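Local coordinates for protein post-proline cleaving enzyme (Rickettsia typhi, PDB 4HVT) that probably acts as a serine oligopeptidase that cuts peptides on the carboxyl side of proline, pairing an alpha/beta-hydrolase domain with a beta-propeller, at residues S261-K264 and N268-N271; V302-R307 and T328-T333. All coordinates share one frame; numbering follows the deposited sequence.

How the interactions relate
Both contacts belong to the beta-propeller, in two four-stranded antiparallel sheets that follow one another along the chain. Interaction 1 joins the two middle strands of the first sheet near their hairpin turn; interaction 2 folds the loop after strand 322-326 of the next sheet back over strand 301-305. Their centres are about 14 Å apart and they touch: Asn271 ND2 of interaction 1 packs 3.8 Å from Trp304 CH2 of interaction 2, so the indole also touches the preceding blade. Neither contact includes the probable catalytic residues Ser566, Asp649 and His682, which follow the propeller in sequence.

Interaction 1: S261-K264 and N268-N271; sequences SANK and NYDN
Ala262 and Asp270 face each other as the hydrogen-bonded pair of an antiparallel ladder, each backbone N-H given to the other's carbonyl: Ala262 N to Asp270 O and Asp270 N to Ala262 O are both 2.9 Å. Ala262 O also receives a CA-H...O contact from Tyr269 CA. Two residues on toward the turn, Lys264 N donates to Asn268 O at 2.8 Å. In the non-hydrogen-bonded pair Ser261-Asn271 the side chains supply the link instead. Ser261 OG, turned anti to its own backbone N (chi1 -178°), gives its proton to Asn271 OD1 at 2.9 Å, lying 16° off the amide carbonyl plane. The same hydroxyl sits obliquely against the Tyr269 ring, 3.2 Å from Tyr269 CD2. On this face the Asn263 amide lies over one side of that ring, the planes 50° apart. Its ND2 is near Tyr269 OH, but the angle is too poor for a bond; Asn263 OD1 instead accepts from Phe266 N in the turn, and ND2 has a weak bond to Tyr242 OH. Beside Asp270, Lys264 bends at chi3 and lays its CD 3.8 Å from Asp270 OD1, while NZ stays 4.6 Å from that oxygen, beyond a salt bridge. Asp270 OD1 has a long, weak ion pair with Lys285 NZ; OD2 is bonded to Tyr240 OH, and Asn268 OD1 to Ser290 OG. Strand 242-247 flanks the hairpin. Alternating hydrogen-bonded and non-hydrogen-bonded pairs, closed by a short connection, make a beta hairpin, here the two inner strands of a four-stranded propeller blade.

Interaction 2: V302-R307 and T328-T333; sequences VFWLLR and TDLLKT
Leu330 sets one methyl against Val302 and the other against the indole of Trp304, two side chains that lie two residues apart on strand 301-305 and point the same way. CD2 reaches the indole obliquely at its pyrrole side and the start of the benzo ring, 3.6 Å from Trp304 NE1 and 3.8 Å from Trp304 CZ2. The other branch, CD1, meets Val302 CG2 at 4.0 Å. Leu330 CG stands anti to its carbonyl carbon (chi1 -69°), and chi2 of 170° turns the fork so that CD1 faces Val302 and CD2 the indole. Val302 CG2 is also set in the plane of the Trp304 ring, at its edge, and thus borders both the indole and the leucine. The backbones remain well apart: the closest CA atoms, those of Val302 and Leu330, are 8.9 Å from each other, and the contact is made by side chains. Leu330 comes from the loop after strand 322-326, where Leu331 N bonds to Thr328 O and Lys332 N to Asp329 O. Asp329 OD2 is tied to Ser339 OG further along the same loop, and Lys337 NZ bonds to the carbonyl oxygens of Asp329 and Lys332. Met288, from the link between this blade and the previous one, touches both Trp304 and Leu330, while Leu294 and Leu325 on the flanking strands pack against both Val302 and Trp304. All three touching residues are buried. The contact is therefore held by dispersion and the hydrophobic effect, with the indole N-H buried beside a methyl and without a partner in the model.

Interaction 1: S261-K264 and N268-N271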
ATOM      1  N   SER A 261       9.985   4.708  16.703  1.00  8.37           N
ATOM      2  CA  SER A 261      10.734   4.563  15.484  1.00  8.72           C
ATOM      3  C   SER A 261      10.818   5.917  14.747  1.00  8.80           C
ATOM      4  O   SER A 261       9.816   6.459  14.327  1.00  8.79           O
ATOM      5  CB  SER A 261      10.108   3.461  14.635  1.00  9.14           C
ATOM      6  OG  SER A 261      10.819   3.223  13.423  1.00  9.92           O
ATOM      7  N   ALA A 262      12.048   6.404  14.643  1.00  8.71           N
ATOM      8  CA  ALA A 262      12.373   7.663  13.962  1.00  9.05           C
ATOM      9  C   ALA A 262      13.037   7.324  12.629  1.00  9.24           C
ATOM     10  O   ALA A 262      14.155   6.873  12.575  1.00  9.55           O
ATOM     11  CB  ALA A 262      13.291   8.521  14.798  1.00  9.49           C
ATOM     12  N   ASN A 263      12.317   7.582  11.576  1.00  9.14           N
ATOM     13  CA  ASN A 263      12.772   7.246  10.243  1.00  9.80           C
ATOM     14  C   ASN A 263      13.577   8.477   9.739  1.00 10.49           C
ATOM     15  O   ASN A 263      13.021   9.575   9.605  1.00 10.45           O
ATOM     16  CB  ASN A 263      11.584   6.929   9.364  1.00 10.00           C
ATOM     17  CG  ASN A 263      12.022   6.429   7.996  1.00 10.63           C
ATOM     18  OD1 ASN A 263      12.960   6.982   7.442  1.00 12.12           O
ATOM     19  ND2 ASN A 263      11.400   5.401   7.475  1.00 10.33           N
ATOM     20  N   LYS A 264      14.881   8.271   9.573  1.00 11.09           N
ATOM     21  CA  LYS A 264      15.804   9.366   9.235  1.00 12.57           C
ATOM     22  C   LYS A 264      15.732   9.735   7.747  1.00 11.85           C
ATOM     23  O   LYS A 264      15.643  10.921   7.386  1.00 11.69           O
ATOM     24  CB  LYS A 264      17.227   8.956   9.577  1.00 14.87           C
ATOM     25  CG  LYS A 264      17.437   8.423  10.996  1.00 19.24           C
ATOM     26  CD  LYS A 264      18.879   7.877  11.121  1.00 23.79           C
ATOM     27  CE  LYS A 264      19.886   9.023  11.132  1.00 28.80           C
ATOM     28  NZ  LYS A 264      21.290   8.544  10.925  1.00 34.45           N
ATOM     29  N   ASN A 268      16.839   4.256   6.781  1.00 10.39           N
ATOM     30  CA  ASN A 268      17.574   4.174   8.046  1.00 10.31           C
ATOM     31  C   ASN A 268      16.833   4.839   9.195  1.00 10.26           C
ATOM     32  O   ASN A 268      16.116   5.796   8.980  1.00 10.08           O
ATOM     33  CB  ASN A 268      18.964   4.835   7.908  1.00 11.15           C
ATOM     34  CG  ASN A 268      19.846   4.091   6.918  1.00 11.82           C
ATOM     35  OD1 ASN A 268      20.400   3.023   7.224  1.00 12.25           O
ATOM     36  ND2 ASN A 268      19.985   4.649   5.748  1.00 12.40           N
ATOM     37  N   TYR A 269      17.000   4.285  10.399  1.00  9.95           N
ATOM     38  CA  TYR A 269      16.222   4.646  11.509  1.00  9.96           C
ATOM     39  C   TYR A 269      17.063   4.814  12.761  1.00 10.53           C
ATOM     40  O   TYR A 269      18.130   4.179  12.881  1.00 11.06           O
ATOM     41  CB  TYR A 269      15.235   3.502  11.807  1.00  9.72           C
ATOM     42  CG  TYR A 269      14.218   3.188  10.769  1.00  9.57           C
ATOM     43  CD1 TYR A 269      14.567   2.445   9.620  1.00  9.69           C
ATOM     44  CD2 TYR A 269      12.893   3.543  10.956  1.00  9.28           C
ATOM     45  CE1 TYR A 269      13.583   2.104   8.697  1.00  9.99           C
ATOM     46  CE2 TYR A 269      11.932   3.223  10.034  1.00  9.71           C
ATOM     47  CZ  TYR A 269      12.285   2.486   8.918  1.00  9.93           C
ATOM     48  OH  TYR A 269      11.307   2.159   7.994  1.00 11.44           O
ATOM     49  N   ASP A 270      16.543   5.621  13.708  1.00 10.92           N
ATOM     50  CA  ASP A 270      16.882   5.568  15.118  1.00 11.26           C
ATOM     51  C   ASP A 270      15.671   4.996  15.831  1.00 10.43           C
ATOM     52  O   ASP A 270      14.618   5.567  15.766  1.00 10.19           O
ATOM     53  CB  ASP A 270      17.105   6.948  15.731  1.00 12.60           C
ATOM     54  CG  ASP A 270      18.277   7.664  15.163  1.00 14.20           C
ATOM     55  OD1 ASP A 270      19.265   6.995  14.750  1.00 16.65           O
ATOM     56  OD2 ASP A 270      18.217   8.901  15.220  1.00 15.19           O
ATOM     57  N   ASN A 271      15.839   3.880  16.526  1.00  9.95           N
ATOM     58  CA  ASN A 271      14.719   3.223  17.198  1.00  9.56           C
ATOM     59  C   ASN A 271      15.004   3.131  18.708  1.00  9.39           C
ATOM     60  O   ASN A 271      16.182   3.059  19.148  1.00  9.27           O
ATOM     61  CB  ASN A 271      14.498   1.804  16.671  1.00  9.64           C
ATOM     62  CG  ASN A 271      14.087   1.756  15.239  1.00  9.77           C
ATOM     63  OD1 ASN A 271      13.226   2.469  14.846  1.00  9.80           O
ATOM     64  ND2 ASN A 271      14.684   0.885  14.480  1.00 10.22           N
TER

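Interaction 2: V302-R307 and T328-T333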
ATOM      1  N   VAL A 302      11.615 -10.722  19.520  1.00  9.16           N
ATOM      2  CA  VAL A 302      11.305  -9.828  18.440  1.00  8.85           C
ATOM      3  C   VAL A 302      12.027 -10.271  17.188  1.00  8.91           C
ATOM      4  O   VAL A 302      13.087 -10.872  17.275  1.00  9.48           O
ATOM      5  CB  VAL A 302      11.665  -8.353  18.781  1.00  8.58           C
ATOM      6  CG1 VAL A 302      10.696  -7.773  19.804  1.00  8.55           C
ATOM      7  CG2 VAL A 302      13.057  -8.282  19.301  1.00  8.78           C
ATOM      8  N   PHE A 303      11.376 -10.076  16.047  1.00  8.48           N
ATOM      9  CA  PHE A 303      11.880 -10.488  14.737  1.00  8.60           C
ATOM     10  C   PHE A 303      12.265  -9.298  13.931  1.00  8.33           C
ATOM     11  O   PHE A 303      11.462  -8.376  13.781  1.00  8.08           O
ATOM     12  CB  PHE A 303      10.806 -11.245  13.969  1.00  8.82           C
ATOM     13  CG  PHE A 303      10.258 -12.445  14.713  1.00  9.24           C
ATOM     14  CD1 PHE A 303      11.048 -13.518  14.892  1.00  9.90           C
ATOM     15  CD2 PHE A 303       8.986 -12.445  15.275  1.00  9.60           C
ATOM     16  CE1 PHE A 303      10.628 -14.622  15.587  1.00 10.26           C
ATOM     17  CE2 PHE A 303       8.563 -13.540  15.995  1.00 10.14           C
ATOM     18  CZ  PHE A 303       9.406 -14.610  16.191  1.00 10.34           C
ATOM     19  N   TRP A 304      13.456  -9.331  13.306  1.00  8.46           N
ATOM     20  CA  TRP A 304      13.998  -8.214  12.586  1.00  8.24           C
ATOM     21  C   TRP A 304      14.482  -8.683  11.217  1.00  8.35           C
ATOM     22  O   TRP A 304      15.157  -9.719  11.073  1.00  8.37           O
ATOM     23  CB  TRP A 304      15.146  -7.567  13.349  1.00  8.44           C
ATOM     24  CG  TRP A 304      14.703  -6.800  14.549  1.00  8.28           C
ATOM     25  CD1 TRP A 304      14.209  -7.324  15.706  1.00  8.26           C
ATOM     26  CD2 TRP A 304      14.672  -5.359  14.722  1.00  8.16           C
ATOM     27  NE1 TRP A 304      13.832  -6.305  16.581  1.00  8.19           N
ATOM     28  CE2 TRP A 304      14.131  -5.094  16.001  1.00  7.99           C
ATOM     29  CE3 TRP A 304      15.039  -4.261  13.895  1.00  8.07           C
ATOM     30  CZ2 TRP A 304      13.979  -3.788  16.497  1.00  8.03           C
ATOM     31  CZ3 TRP A 304      14.879  -2.986  14.390  1.00  8.07           C
ATOM     32  CH2 TRP A 304      14.382  -2.755  15.695  1.00  8.01           C
ATOM     33  N   LEU A 305      14.088  -7.919  10.209  1.00  8.16           N
ATOM     34  CA  LEU A 305      14.519  -8.119   8.832  1.00  8.33           C
ATOM     35  C   LEU A 305      15.742  -7.266   8.541  1.00  8.66           C
ATOM     36  O   LEU A 305      15.761  -6.102   8.910  1.00  8.60           O
ATOM     37  CB  LEU A 305      13.406  -7.707   7.861  1.00  8.03           C
ATOM     38  CG  LEU A 305      13.668  -7.757   6.353  1.00  8.06           C
ATOM     39  CD1 LEU A 305      13.930  -9.199   5.955  1.00  8.51           C
ATOM     40  CD2 LEU A 305      12.520  -7.138   5.589  1.00  7.90           C
ATOM     41  N   LEU A 306      16.696  -7.853   7.818  1.00  9.29           N
ATOM     42  CA  LEU A 306      17.896  -7.145   7.380  1.00  9.53           C
ATOM     43  C   LEU A 306      17.737  -6.631   5.956  1.00  9.68           C
ATOM     44  O   LEU A 306      17.362  -7.366   5.075  1.00  9.83           O
ATOM     45  CB  LEU A 306      19.137  -8.024   7.511  1.00 10.21           C
ATOM     46  CG  LEU A 306      19.377  -8.708   8.859  1.00 10.44           C
ATOM     47  CD1 LEU A 306      20.733  -9.397   8.866  1.00 11.18           C
ATOM     48  CD2 LEU A 306      19.232  -7.723  10.020  1.00 10.57           C
ATOM     49  N   ARG A 307      18.108  -5.369   5.763  1.00  9.78           N
ATOM     50  CA  ARG A 307      18.176  -4.794   4.416  1.00  9.91           C
ATOM     51  C   ARG A 307      19.629  -4.879   3.873  1.00 10.46           C
ATOM     52  O   ARG A 307      19.856  -4.823   2.649  1.00 10.24           O
ATOM     53  CB  ARG A 307      17.684  -3.329   4.457  1.00  9.85           C
ATOM     54  CG  ARG A 307      17.977  -2.571   3.181  1.00 10.36           C
ATOM     55  CD  ARG A 307      17.127  -1.315   3.076  1.00 10.36           C
ATOM     56  NE  ARG A 307      17.632  -0.408   2.040  1.00 10.70           N
ATOM     57  CZ  ARG A 307      17.323  -0.453   0.748  1.00 10.89           C
ATOM     58  NH1 ARG A 307      16.528  -1.406   0.288  1.00 11.23           N
ATOM     59  NH2 ARG A 307      17.901   0.414  -0.125  1.00 11.01           N
ATOM     60  N   THR A 328      15.329  -7.747  25.374  1.00 11.73           N
ATOM     61  CA  THR A 328      16.360  -7.123  26.241  1.00 12.53           C
ATOM     62  C   THR A 328      17.691  -7.009  25.491  1.00 12.62           C
ATOM     63  O   THR A 328      18.447  -6.072  25.738  1.00 13.45           O
ATOM     64  CB  THR A 328      16.596  -7.852  27.557  1.00 13.43           C
ATOM     65  OG1 THR A 328      17.010  -9.203  27.299  1.00 13.91           O
ATOM     66  CG2 THR A 328      15.319  -7.792  28.371  1.00 13.57           C
ATOM     67  N   ASP A 329      17.963  -7.914  24.567  1.00 12.94           N
ATOM     68  CA  ASP A 329      19.198  -7.860  23.792  1.00 13.53           C
ATOM     69  C   ASP A 329      19.178  -6.716  22.783  1.00 13.24           C
ATOM     70  O   ASP A 329      20.234  -6.338  22.283  1.00 13.20           O
ATOM     71  CB  ASP A 329      19.509  -9.164  23.075  1.00 14.36           C
ATOM     72  CG  ASP A 329      20.206 -10.193  23.954  1.00 15.95           C
ATOM     73  OD1 ASP A 329      20.693  -9.863  25.055  1.00 16.54           O
ATOM     74  OD2 ASP A 329      20.272 -11.326  23.492  1.00 17.11           O
ATOM     75  N   LEU A 330      18.027  -6.112  22.523  1.00 12.81           N
ATOM     76  CA  LEU A 330      18.000  -4.915  21.669  1.00 12.39           C
ATOM     77  C   LEU A 330      18.815  -3.766  22.205  1.00 13.65           C
ATOM     78  O   LEU A 330      19.305  -2.967  21.431  1.00 13.64           O
ATOM     79  CB  LEU A 330      16.595  -4.401  21.489  1.00 11.85           C
ATOM     80  CG  LEU A 330      15.658  -5.259  20.656  1.00 11.40           C
ATOM     81  CD1 LEU A 330      14.219  -4.766  20.735  1.00 11.21           C
ATOM     82  CD2 LEU A 330      16.103  -5.328  19.219  1.00 11.22           C
ATOM     83  N   LEU A 331      18.940  -3.705  23.515  1.00 14.48           N
ATOM     84  CA  LEU A 331      19.644  -2.591  24.204  1.00 16.40           C
ATOM     85  C   LEU A 331      21.111  -2.836  24.422  1.00 18.68           C
ATOM     86  O   LEU A 331      21.812  -1.948  24.990  1.00 22.59           O
ATOM     87  CB  LEU A 331      18.887  -2.318  25.518  1.00 16.39           C
ATOM     88  CG  LEU A 331      17.401  -1.973  25.334  1.00 16.07           C
ATOM     89  CD1 LEU A 331      16.744  -1.619  26.674  1.00 17.37           C
ATOM     90  CD2 LEU A 331      17.244  -0.854  24.320  1.00 15.82           C
ATOM     91  N   LYS A 332      21.614  -3.995  24.023  1.00 19.84           N
ATOM     92  CA  LYS A 332      22.945  -4.450  24.389  1.00 21.64           C
ATOM     93  C   LYS A 332      23.901  -4.307  23.227  1.00 23.20           C
ATOM     94  O   LYS A 332      23.500  -4.288  22.037  1.00 22.44           O
ATOM     95  CB  LYS A 332      22.924  -5.927  24.847  1.00 22.50           C
ATOM     96  CG  LYS A 332      22.030  -6.173  26.036  1.00 23.63           C
ATOM     97  CD  LYS A 332      22.362  -7.476  26.747  1.00 26.08           C
ATOM     98  CE  LYS A 332      21.407  -7.703  27.922  1.00 27.80           C
ATOM     99  NZ  LYS A 332      22.007  -8.592  28.948  1.00 29.91           N
ATOM    100  N   THR A 333      25.197  -4.210  23.572  1.00 25.36           N
ATOM    101  CA  THR A 333      26.224  -4.252  22.530  1.00 27.78           C
ATOM    102  C   THR A 333      26.229  -5.628  21.889  1.00 29.06           C
ATOM    103  O   THR A 333      25.723  -6.602  22.476  1.00 27.29           O
ATOM    104  CB  THR A 333      27.633  -4.015  23.091  1.00 29.07           C
ATOM    105  OG1 THR A 333      27.909  -4.983  24.125  1.00 30.88           O
ATOM    106  CG2 THR A 333      27.728  -2.601  23.655  1.00 30.10           C
TER